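Local coordinates for protein beta-galactosidase/beta-glucuronidase (Faecalibacterium prausnitzii L2-6, PDB 6MVF) that probably hydrolyses beta-glucuronides or related beta-glycosides as a family 2 glycoside hydrolase that also binds flavin mononucleotide, at residues Leu94-Ala100 / His112-Ser117; Tyr337-Gln341 / Gln384-His388; Trp355-Pro359 / Glu377-Leu381. All coordinates share one frame; numbering follows the deposited sequence.

Interaction 1: Leu94-Ala100 / His112-Ser117; sequences LAAALDA and HEGGFS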
loop_
_atom_site.group_PDB
_atom_site.type_symbol
_atom_site.label_atom_id
_atom_site.label_comp_id
_atom_site.label_asym_id
_atom_site.label_seq_id
_atom_site.Cartn_x
_atom_site.Cartn_y
_atom_site.Cartn_z
ATOM N N LEU A 94 5.640 -1.402 27.191
ATOM C CA LEU A 94 4.415 -0.611 27.059
ATOM C C LEU A 94 3.344 -1.036 28.054
ATOM O O LEU A 94 2.390 -0.277 28.267
ATOM C CB LEU A 94 3.870 -0.675 25.621
ATOM C CG LEU A 94 4.821 -0.113 24.548
ATOM C CD1 LEU A 94 4.349 -0.404 23.103
ATOM C CD2 LEU A 94 5.081 1.371 24.761
ATOM N N ALA A 95 3.495 -2.226 28.652
ATOM C CA ALA A 95 2.704 -2.720 29.775
ATOM C C ALA A 95 3.187 -4.115 30.174
ATOM O O ALA A 95 3.521 -4.947 29.321
ATOM C CB ALA A 95 1.197 -2.749 29.454
ATOM N N ALA A 96 3.231 -4.383 31.470
ATOM C CA ALA A 96 3.619 -5.696 31.975
ATOM C C ALA A 96 2.653 -6.062 33.096
ATOM O O ALA A 96 2.742 -5.518 34.203
ATOM C CB ALA A 96 5.073 -5.706 32.458
ATOM N N ALA A 97 1.746 -6.990 32.817
ATOM C CA ALA A 97 0.661 -7.308 33.735
ATOM C C ALA A 97 1.069 -8.496 34.596
ATOM O O ALA A 97 1.265 -9.592 34.062
ATOM C CB ALA A 97 -0.607 -7.614 32.944
ATOM N N LEU A 98 1.193 -8.301 35.919
ATOM C CA LEU A 98 0.878 -7.080 36.672
ATOM C C LEU A 98 2.100 -6.388 37.287
ATOM O O LEU A 98 2.038 -5.229 37.695
ATOM C CB LEU A 98 -0.073 -7.419 37.808
ATOM C CG LEU A 98 -1.424 -7.958 37.397
ATOM C CD1 LEU A 98 -2.200 -8.359 38.649
ATOM C CD2 LEU A 98 -2.171 -6.893 36.585
ATOM N N ASP A 99 3.197 -7.137 37.367
ATOM C CA ASP A 99 4.384 -6.799 38.141
ATOM C C ASP A 99 5.576 -7.296 37.346
ATOM O O ASP A 99 5.519 -8.394 36.787
ATOM C CB ASP A 99 4.325 -7.470 39.522
ATOM C CG ASP A 99 5.302 -6.874 40.524
ATOM O OD1 ASP A 99 6.087 -5.977 40.141
ATOM O OD2 ASP A 99 5.284 -7.308 41.706
ATOM N N ALA A 100 6.644 -6.499 37.265
ATOM C CA ALA A 100 7.707 -6.821 36.323
ATOM C C ALA A 100 9.090 -6.502 36.877
ATOM O O ALA A 100 9.262 -5.600 37.704
ATOM C CB ALA A 100 7.524 -6.086 34.993
ATOM N N HIS A 112 8.797 -2.811 38.189
ATOM C CA HIS A 112 7.614 -1.997 37.983
ATOM C C HIS A 112 6.379 -2.733 38.458
ATOM O O HIS A 112 6.264 -3.949 38.304
ATOM C CB HIS A 112 7.440 -1.619 36.512
ATOM C CG HIS A 112 6.283 -0.709 36.269
ATOM N ND1 HIS A 112 5.023 -1.174 35.966
ATOM C CD2 HIS A 112 6.193 0.641 36.286
ATOM C CE1 HIS A 112 4.209 -0.147 35.797
ATOM N NE2 HIS A 112 4.895 0.964 35.983
ATOM N N GLU A 113 5.439 -1.977 38.999
ATOM C CA GLU A 113 4.195 -2.528 39.498
ATOM C C GLU A 113 3.039 -1.757 38.874
ATOM O O GLU A 113 3.139 -0.546 38.644
ATOM C CB GLU A 113 4.172 -2.448 41.015
ATOM C CG GLU A 113 3.015 -3.128 41.654
ATOM C CD GLU A 113 3.017 -2.953 43.163
ATOM O OE1 GLU A 113 1.981 -2.507 43.710
ATOM O OE2 GLU A 113 4.056 -3.263 43.795
ATOM N N GLY A 114 1.945 -2.459 38.582
ATOM C CA GLY A 114 0.874 -1.863 37.805
ATOM C C GLY A 114 0.973 -2.311 36.359
ATOM O O GLY A 114 1.991 -2.086 35.693
ATOM N N GLY A 115 -0.078 -2.951 35.857
ATOM C CA GLY A 115 0.054 -3.670 34.610
ATOM C C GLY A 115 -0.564 -2.998 33.402
ATOM O O GLY A 115 -0.912 -3.673 32.433
ATOM N N PHE A 116 -0.704 -1.677 33.440
ATOM C CA PHE A 116 -1.407 -0.993 32.363
ATOM C C PHE A 116 -0.732 0.319 31.987
ATOM O O PHE A 116 -1.371 1.165 31.352
ATOM C CB PHE A 116 -2.884 -0.727 32.735
ATOM C CG PHE A 116 -3.596 -1.942 33.262
ATOM C CD1 PHE A 116 -3.488 -2.300 34.606
ATOM C CD2 PHE A 116 -4.336 -2.755 32.402
ATOM C CE1 PHE A 116 -4.104 -3.436 35.079
ATOM C CE2 PHE A 116 -4.972 -3.878 32.866
ATOM C CZ PHE A 116 -4.858 -4.225 34.210
ATOM N N SER A 117 0.537 0.517 32.361
ATOM C CA SER A 117 1.223 1.754 32.025
ATOM C C SER A 117 2.639 1.473 31.530
ATOM O O SER A 117 3.249 0.447 31.856
ATOM C CB SER A 117 1.252 2.736 33.210
ATOM O OG SER A 117 1.464 2.080 34.439
HETATM O O HOH W 1 2.491 -2.147 33.121
HETATM O O HOH W 2 4.283 -3.852 35.649
#
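Leu98 lays its CD2 methyl obliquely against the ring of Phe116, 4.2 Å from CE1, while the backbone on its N-terminal side passes close to Gly115. The peptide bond before Leu98 is cis, and Ala97 here runs so close to the glycines that its CA stands 3.8 Å from Gly115 CA. A CB on Gly115 would probably meet Ala97 CA, with little space to Leu98 CD2, and the backbone of Gly114 takes angles that crowd any CB against the carbonyl oxygen of Glu113. Gly114 N reaches Leu98 O in a weak, bent hydrogen bond (127° at the hydrogen). Past the glycines the chains become regular: they are the open end of the beta hairpin of strands 99-104 and 107-113, at the margin of an antiparallel sheet in the sugar-binding domain of the family 2 glycoside hydrolases. Ala100 and His112 form a hydrogen-bonded pair, Ala100 N to His112 O 2.8 Å and His112 N to Ala100 O 2.9 Å, and Asp99 and Glu113 the adjoining non-hydrogen-bonded pair. On the other flank of strand 99-104, Leu98 and Asp99 both face Ser139 in a classic beta bulge. Two waters join the segments where they splay apart. Water 1 accepts from Ala96 N and donates to Gly114 O and Ser117 O. Water 2 lies in the plane of the His112 ring, 2.8 Å from ND1, and also meets Ala96 O and Gly114 O. CG of His112, anti to the backbone N (chi1 -176°), carries the ring to this water, and the turn about chi2 (-91°) sets ND1 toward it; NE2 bonds to Glu380, while Glu113 OE1 is held by His373 and Ser145.

Interaction 2: Tyr337-Gln341 / Gln384-His388; sequences YQHSQ and QNYNH. With FMN (flavin mononucleotide), chain G.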
loop_
_atom_site.group_PDB
_atom_site.type_symbol
_atom_site.label_atom_id
_atom_site.label_comp_id
_atom_site.label_asym_id
_atom_site.label_seq_id
_atom_site.Cartn_x
_atom_site.Cartn_y
_atom_site.Cartn_z
ATOM N N TYR A 337 -8.924 0.699 33.785
ATOM C CA TYR A 337 -7.470 0.795 33.857
ATOM C C TYR A 337 -7.031 1.681 32.702
ATOM O O TYR A 337 -7.855 2.166 31.922
ATOM C CB TYR A 337 -6.834 -0.595 33.798
ATOM C CG TYR A 337 -7.589 -1.488 32.850
ATOM C CD1 TYR A 337 -7.446 -1.345 31.466
ATOM C CD2 TYR A 337 -8.468 -2.447 33.325
ATOM C CE1 TYR A 337 -8.152 -2.153 30.587
ATOM C CE2 TYR A 337 -9.190 -3.259 32.452
ATOM C CZ TYR A 337 -9.030 -3.113 31.083
ATOM O OH TYR A 337 -9.743 -3.916 30.208
ATOM N N GLN A 338 -5.731 1.904 32.604
ATOM C CA GLN A 338 -5.192 2.642 31.472
ATOM C C GLN A 338 -5.244 1.763 30.223
ATOM O O GLN A 338 -4.910 0.575 30.274
ATOM C CB GLN A 338 -3.766 3.084 31.780
ATOM C CG GLN A 338 -3.026 3.679 30.629
ATOM C CD GLN A 338 -1.735 4.313 31.087
ATOM O OE1 GLN A 338 -1.625 4.766 32.227
ATOM N NE2 GLN A 338 -0.745 4.339 30.209
ATOM N N HIS A 339 -5.727 2.324 29.116
ATOM C CA HIS A 339 -5.810 1.554 27.886
ATOM C C HIS A 339 -4.569 1.785 27.006
ATOM O O HIS A 339 -3.585 2.422 27.404
ATOM C CB HIS A 339 -7.108 1.881 27.147
ATOM C CG HIS A 339 -8.295 1.105 27.633
ATOM N ND1 HIS A 339 -9.005 0.245 26.823
ATOM C CD2 HIS A 339 -8.891 1.053 28.848
ATOM C CE1 HIS A 339 -9.989 -0.298 27.516
ATOM N NE2 HIS A 339 -9.940 0.175 28.747
ATOM N N SER A 340 -4.603 1.219 25.802
ATOM C CA SER A 340 -3.490 1.359 24.871
ATOM C C SER A 340 -3.413 2.776 24.316
ATOM O O SER A 340 -4.433 3.413 24.032
ATOM C CB SER A 340 -3.661 0.375 23.724
ATOM O OG SER A 340 -2.811 0.706 22.641
ATOM N N GLN A 341 -2.191 3.268 24.126
ATOM C CA GLN A 341 -2.043 4.509 23.380
ATOM C C GLN A 341 -2.796 4.438 22.058
ATOM O O GLN A 341 -3.440 5.410 21.650
ATOM C CB GLN A 341 -0.569 4.828 23.170
ATOM C CG GLN A 341 0.124 5.355 24.440
ATOM C CD GLN A 341 -0.707 6.408 25.145
ATOM O OE1 GLN A 341 -0.986 7.471 24.583
ATOM N NE2 GLN A 341 -1.146 6.100 26.374
ATOM N N GLN A 384 1.184 10.137 31.188
ATOM C CA GLN A 384 1.299 9.481 29.894
ATOM C C GLN A 384 0.165 9.852 28.955
ATOM O O GLN A 384 0.342 9.787 27.736
ATOM C CB GLN A 384 1.369 7.964 30.082
ATOM C CG GLN A 384 2.587 7.563 30.873
ATOM C CD GLN A 384 2.659 6.087 31.200
ATOM O OE1 GLN A 384 1.855 5.273 30.731
ATOM N NE2 GLN A 384 3.652 5.730 32.002
ATOM N N ASN A 385 -0.974 10.294 29.488
ATOM C CA ASN A 385 -2.123 10.586 28.647
ATOM C C ASN A 385 -2.506 12.048 28.671
ATOM O O ASN A 385 -3.586 12.404 28.176
ATOM C CB ASN A 385 -3.310 9.712 29.053
ATOM C CG ASN A 385 -2.998 8.250 28.896
ATOM O OD1 ASN A 385 -3.063 7.719 27.785
ATOM N ND2 ASN A 385 -2.593 7.597 29.986
ATOM N N TYR A 386 -1.635 12.909 29.196
ATOM C CA TYR A 386 -1.996 14.312 29.371
ATOM C C TYR A 386 -2.339 15.009 28.053
ATOM O O TYR A 386 -3.159 15.930 28.046
ATOM C CB TYR A 386 -0.867 15.057 30.077
ATOM C CG TYR A 386 -1.226 16.496 30.375
ATOM C CD1 TYR A 386 -0.873 17.519 29.500
ATOM C CD2 TYR A 386 -1.941 16.826 31.521
ATOM C CE1 TYR A 386 -1.213 18.835 29.773
ATOM C CE2 TYR A 386 -2.282 18.129 31.801
ATOM C CZ TYR A 386 -1.915 19.134 30.930
ATOM O OH TYR A 386 -2.257 20.440 31.215
ATOM N N ASN A 387 -1.733 14.605 26.930
ATOM C CA ASN A 387 -1.934 15.373 25.706
ATOM C C ASN A 387 -3.149 14.951 24.882
ATOM O O ASN A 387 -3.483 15.652 23.923
ATOM C CB ASN A 387 -0.677 15.317 24.853
ATOM C CG ASN A 387 0.514 15.919 25.565
ATOM O OD1 ASN A 387 0.366 16.865 26.362
ATOM N ND2 ASN A 387 1.707 15.357 25.313
ATOM N N HIS A 388 -3.838 13.868 25.248
ATOM C CA HIS A 388 -4.983 13.389 24.483
ATOM C C HIS A 388 -6.190 14.309 24.622
ATOM O O HIS A 388 -6.728 14.432 25.731
ATOM C CB HIS A 388 -5.364 12.005 24.952
ATOM C CG HIS A 388 -4.321 10.970 24.698
ATOM N ND1 HIS A 388 -4.014 10.519 23.430
ATOM C CD2 HIS A 388 -3.536 10.270 25.549
ATOM C CE1 HIS A 388 -3.082 9.587 23.511
ATOM N NE2 HIS A 388 -2.765 9.426 24.786
HETATM N N1 FMN G . 9.137 16.401 34.844
HETATM C C2 FMN G . 10.143 15.825 34.182
HETATM O O2 FMN G . 11.303 15.896 34.591
HETATM N N3 FMN G . 9.966 15.135 33.077
HETATM C C4 FMN G . 8.804 14.971 32.524
HETATM O O4 FMN G . 8.649 14.329 31.498
HETATM C C4A FMN G . 7.687 15.573 33.166
HETATM N N5 FMN G . 6.516 15.397 32.622
HETATM C C5A FMN G . 5.437 15.924 33.163
HETATM C C6 FMN G . 4.223 15.724 32.558
HETATM C C7 FMN G . 3.105 16.260 33.089
HETATM C C7M FMN G . 1.799 16.036 32.432
HETATM C C8 FMN G . 3.195 17.031 34.322
HETATM C C8M FMN G . 1.964 17.609 34.926
HETATM C C9 FMN G . 4.418 17.230 34.924
HETATM C C9A FMN G . 5.554 16.709 34.385
HETATM N N10 FMN G . 6.782 16.881 35.005
HETATM C C10 FMN G . 7.898 16.314 34.392
HETATM C "C1'" FMN G . 6.799 17.711 36.201
HETATM C "C2'" FMN G . 7.160 17.178 37.567
HETATM O "O2'" FMN G . 5.916 16.719 38.031
HETATM C "C3'" FMN G . 7.583 18.259 38.536
HETATM O "O3'" FMN G . 7.976 19.408 37.818
HETATM C "C4'" FMN G . 8.778 17.905 39.393
HETATM O "O4'" FMN G . 9.708 17.267 38.531
HETATM C "C5'" FMN G . 8.451 17.045 40.614
HETATM O "O5'" FMN G . 8.678 15.671 40.357
HETATM P P FMN G . 8.128 14.497 41.268
HETATM O O1P FMN G . 9.176 13.471 41.106
HETATM O O2P FMN G . 7.998 15.095 42.638
HETATM O O3P FMN G . 6.793 14.056 40.771
#
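Gln341 and Asn385 mark the nearest approach of the two backbones, CA to CA 8.0 Å, where the loop leading into helix 341-350 passes the type I turn Asn385-His388 at the C-terminal part of helix 368-385. Both belong to the TIM-barrel domain, and the gap between them is bridged wholly by polar side chains. Gln341 uses both ends of its amide. Its NE2 donates to Asn385 OD1 (2.9 Å, almost straight at 170°), the donor lying above the carbonyl plane of Asn385. Its OE1 accepts from His388 NE2 at 2.7 Å, in the carbonyl plane and on a lone pair, with the oxygen at the edge of the imidazole. A bend at chi2 (-46°) brings the Gln341 amide round to lie between the two partners, its plane moderately inclined to both of theirs, and the pair of bonds fixes which end is oxygen and which nitrogen. ND1 of the same imidazole is hydrogen-bonded to Asp348. Gln338 instead reaches across fully extended: NE2 points straight at Gln384 OE1 (2.8 Å), the two amides turned nearly perpendicular (87°). The other end of the Gln384 amide, NE2, donates to Tyr178 O and Ile118 O, and Asn385 ND2 turns back to Leu381 O, which ties the turn to its own helix. At the N-terminus of helix 341-350, Ser340 OG caps Asp342 N. On the turn's far side Tyr386 belongs to the flavin pocket, its CG 3.7 Å from the methyl carbon C7M of FMN.

Interaction 3: Trp355-Pro359 / Glu377-Leu381; sequences WAEIP and EMKEL. With FMN (flavin mononucleotide), chain G.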
loop_
_atom_site.group_PDB
_atom_site.type_symbol
_atom_site.label_atom_id
_atom_site.label_comp_id
_atom_site.label_asym_id
_atom_site.label_seq_id
_atom_site.Cartn_x
_atom_site.Cartn_y
_atom_site.Cartn_z
ATOM N N TRP A 355 -13.581 8.887 29.381
ATOM C CA TRP A 355 -13.370 8.769 30.820
ATOM C C TRP A 355 -12.259 7.729 31.026
ATOM O O TRP A 355 -12.435 6.547 30.706
ATOM C CB TRP A 355 -14.701 8.409 31.500
ATOM C CG TRP A 355 -14.717 7.738 32.906
ATOM C CD1 TRP A 355 -13.739 6.970 33.499
ATOM C CD2 TRP A 355 -15.804 7.773 33.849
ATOM N NE1 TRP A 355 -14.146 6.542 34.735
ATOM C CE2 TRP A 355 -15.407 7.014 34.980
ATOM C CE3 TRP A 355 -17.080 8.366 33.847
ATOM C CZ2 TRP A 355 -16.232 6.840 36.102
ATOM C CZ3 TRP A 355 -17.903 8.188 34.962
ATOM C CH2 TRP A 355 -17.467 7.436 36.076
ATOM N N ALA A 356 -11.103 8.173 31.522
ATOM C CA ALA A 356 -9.982 7.290 31.819
ATOM C C ALA A 356 -9.843 7.108 33.328
ATOM O O ALA A 356 -10.063 8.054 34.094
ATOM C CB ALA A 356 -8.675 7.835 31.233
ATOM N N GLU A 357 -9.467 5.895 33.756
ATOM C CA GLU A 357 -9.409 5.596 35.183
ATOM C C GLU A 357 -8.286 4.608 35.500
ATOM O O GLU A 357 -7.713 3.963 34.616
ATOM C CB GLU A 357 -10.751 5.057 35.688
ATOM C CG GLU A 357 -11.084 3.679 35.215
ATOM C CD GLU A 357 -12.424 3.175 35.756
ATOM O OE1 GLU A 357 -13.291 4.006 36.099
ATOM O OE2 GLU A 357 -12.616 1.943 35.852
ATOM N N ILE A 358 -7.981 4.510 36.794
ATOM C CA ILE A 358 -7.006 3.567 37.342
ATOM C C ILE A 358 -7.777 2.385 37.921
ATOM O O ILE A 358 -8.969 2.530 38.220
ATOM C CB ILE A 358 -6.126 4.231 38.413
ATOM C CG1 ILE A 358 -7.008 4.798 39.533
ATOM C CG2 ILE A 358 -5.233 5.301 37.802
ATOM C CD1 ILE A 358 -6.257 5.541 40.578
ATOM N N PRO A 359 -7.148 1.198 38.095
ATOM C CA PRO A 359 -7.878 0.035 38.641
ATOM C C PRO A 359 -7.967 0.007 40.163
ATOM O O PRO A 359 -7.769 -1.037 40.779
ATOM C CB PRO A 359 -7.068 -1.159 38.118
ATOM C CG PRO A 359 -5.685 -0.622 38.016
ATOM C CD PRO A 359 -5.795 0.838 37.650
ATOM N N GLU A 377 0.062 4.879 40.119
ATOM C CA GLU A 377 -0.722 4.516 38.946
ATOM C C GLU A 377 -1.505 5.708 38.418
ATOM O O GLU A 377 -1.663 5.856 37.199
ATOM C CB GLU A 377 -1.661 3.354 39.273
ATOM C CG GLU A 377 -2.162 2.624 38.050
ATOM C CD GLU A 377 -2.615 1.182 38.324
ATOM O OE1 GLU A 377 -3.149 0.894 39.424
ATOM O OE2 GLU A 377 -2.453 0.332 37.421
ATOM N N MET A 378 -1.977 6.584 39.310
ATOM C CA MET A 378 -2.679 7.766 38.837
ATOM C C MET A 378 -1.711 8.787 38.255
ATOM O O MET A 378 -2.051 9.479 37.281
ATOM C CB MET A 378 -3.486 8.382 39.964
ATOM C CG MET A 378 -4.428 9.454 39.491
ATOM S SD MET A 378 -5.831 8.716 38.623
ATOM C CE MET A 378 -6.128 10.012 37.457
ATOM N N LYS A 379 -0.509 8.849 38.811
ATOM C CA LYS A 379 0.522 9.776 38.296
ATOM C C LYS A 379 0.937 9.326 36.893
ATOM O O LYS A 379 1.148 10.156 36.065
ATOM C CB LYS A 379 1.681 9.879 39.283
ATOM C CG LYS A 379 2.450 11.178 39.206
ATOM C CD LYS A 379 3.441 11.412 40.305
ATOM C CE LYS A 379 4.395 12.530 39.975
ATOM N NZ LYS A 379 5.386 12.769 41.041
ATOM N N GLU A 380 1.049 8.031 36.669
ATOM C CA GLU A 380 1.394 7.536 35.342
ATOM C C GLU A 380 0.237 7.718 34.371
ATOM O O GLU A 380 0.453 8.011 33.193
ATOM C CB GLU A 380 1.802 6.061 35.405
ATOM C CG GLU A 380 3.081 5.803 36.165
ATOM C CD GLU A 380 3.377 4.319 36.301
ATOM O OE1 GLU A 380 2.431 3.528 36.520
ATOM O OE2 GLU A 380 4.560 3.939 36.182
ATOM N N LEU A 381 -0.995 7.526 34.836
ATOM C CA LEU A 381 -2.136 7.670 33.940
ATOM C C LEU A 381 -2.250 9.099 33.428
ATOM O O LEU A 381 -2.534 9.324 32.249
ATOM C CB LEU A 381 -3.423 7.252 34.647
ATOM C CG LEU A 381 -4.718 7.509 33.878
ATOM C CD1 LEU A 381 -4.750 6.679 32.583
ATOM C CD2 LEU A 381 -5.944 7.243 34.767
HETATM N N1 FMN G . 9.137 16.401 34.844
HETATM C C2 FMN G . 10.143 15.825 34.182
HETATM O O2 FMN G . 11.303 15.896 34.591
HETATM N N3 FMN G . 9.966 15.135 33.077
HETATM C C4 FMN G . 8.804 14.971 32.524
HETATM O O4 FMN G . 8.649 14.329 31.498
HETATM C C4A FMN G . 7.687 15.573 33.166
HETATM N N5 FMN G . 6.516 15.397 32.622
HETATM C C5A FMN G . 5.437 15.924 33.163
HETATM C C6 FMN G . 4.223 15.724 32.558
HETATM C C7 FMN G . 3.105 16.260 33.089
HETATM C C7M FMN G . 1.799 16.036 32.432
HETATM C C8 FMN G . 3.195 17.031 34.322
HETATM C C8M FMN G . 1.964 17.609 34.926
HETATM C C9 FMN G . 4.418 17.230 34.924
HETATM C C9A FMN G . 5.554 16.709 34.385
HETATM N N10 FMN G . 6.782 16.881 35.005
HETATM C C10 FMN G . 7.898 16.314 34.392
HETATM C "C1'" FMN G . 6.799 17.711 36.201
HETATM C "C2'" FMN G . 7.160 17.178 37.567
HETATM O "O2'" FMN G . 5.916 16.719 38.031
HETATM C "C3'" FMN G . 7.583 18.259 38.536
HETATM O "O3'" FMN G . 7.976 19.408 37.818
HETATM C "C4'" FMN G . 8.778 17.905 39.393
HETATM O "O4'" FMN G . 9.708 17.267 38.531
HETATM C "C5'" FMN G . 8.451 17.045 40.614
HETATM O "O5'" FMN G . 8.678 15.671 40.357
HETATM P P FMN G . 8.128 14.497 41.268
HETATM O O1P FMN G . 9.176 13.471 41.106
HETATM O O2P FMN G . 7.998 15.095 42.638
HETATM O O3P FMN G . 6.793 14.056 40.771
#
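Ile358 packs its CG2 methyl onto Met378 and Leu381 and its CD1 onto Met378, joining strand 353-357 to helix 368-385 within one beta-alpha-beta unit of the TIM barrel. The CB of Ala356 and of Ile358 points to the helix, that of Glu357 away from it, the alternation of the strand carried on into Ile358 just beyond it. With Ile358 CG1 between its backbone N and carbonyl carbon (chi1 57°), CG2 falls beside the N and becomes the main probe: it meets Met378 SD at 3.6 Å and Leu381 CD2 at 3.7 Å. CD1 goes to the same sulfur and to Met378 CB. Met378 bends at chi2 (74°), laying its thioether across the isoleucine at about a right angle, and Leu416 and Trp394 close round it. Leu381 sends CD2 to the backbone carbon of Glu357 and CD1 towards Ala356 CB (4.3 Å). The carboxylate of Glu377, on an extended chain with CG anti to the backbone N, approaches the CG-CD side of the Pro359 ring from the opposite direction, OE1 lying 3.2 Å from Pro359 CD, in van der Waals packing with no hydrogen bond. OE1 has a weak hydrogen bond to His373. Cutting Glu377 back to an alanine is likely to open a gap beside the Pro359 ring and cost His373 NE2 its weak hydrogen bond. Glu357, on the strand face turned from the helix, accepts from Trp355 NE1 at OE1 (3.0 Å), forms a salt bridge with Arg333 and is hydrogen-bonded to His336. From the helix surface turned away from the strand, Lys379 stretches out extended towards FMN; its NZ is modelled against the phosphate oxygen O3P, though their 1.9 Å separation is doubtful.

Helix 368-385 is shared by interactions 2 and 3, whose centres lie about 8 Å apart, and interaction 3 is nested within the loop that interaction 2 closes. Interaction 1 comes from the sugar-binding domain, its centre about 14 Å from that of interaction 2 and 13 Å from that of interaction 3. Glu380 probably bonds it to the helix, OE1 to Ser117 OG at 2.7 Å and OE2 to His112 NE2 at 3.0 Å, while Phe116 stacks on Tyr337. FMN lies beyond the helix: interaction 3 supplies Lys379 for its phosphate, interaction 2 Tyr386 for its ring methyl, and the side chain of Ser117 in interaction 1 remains about 13 Å from FMN.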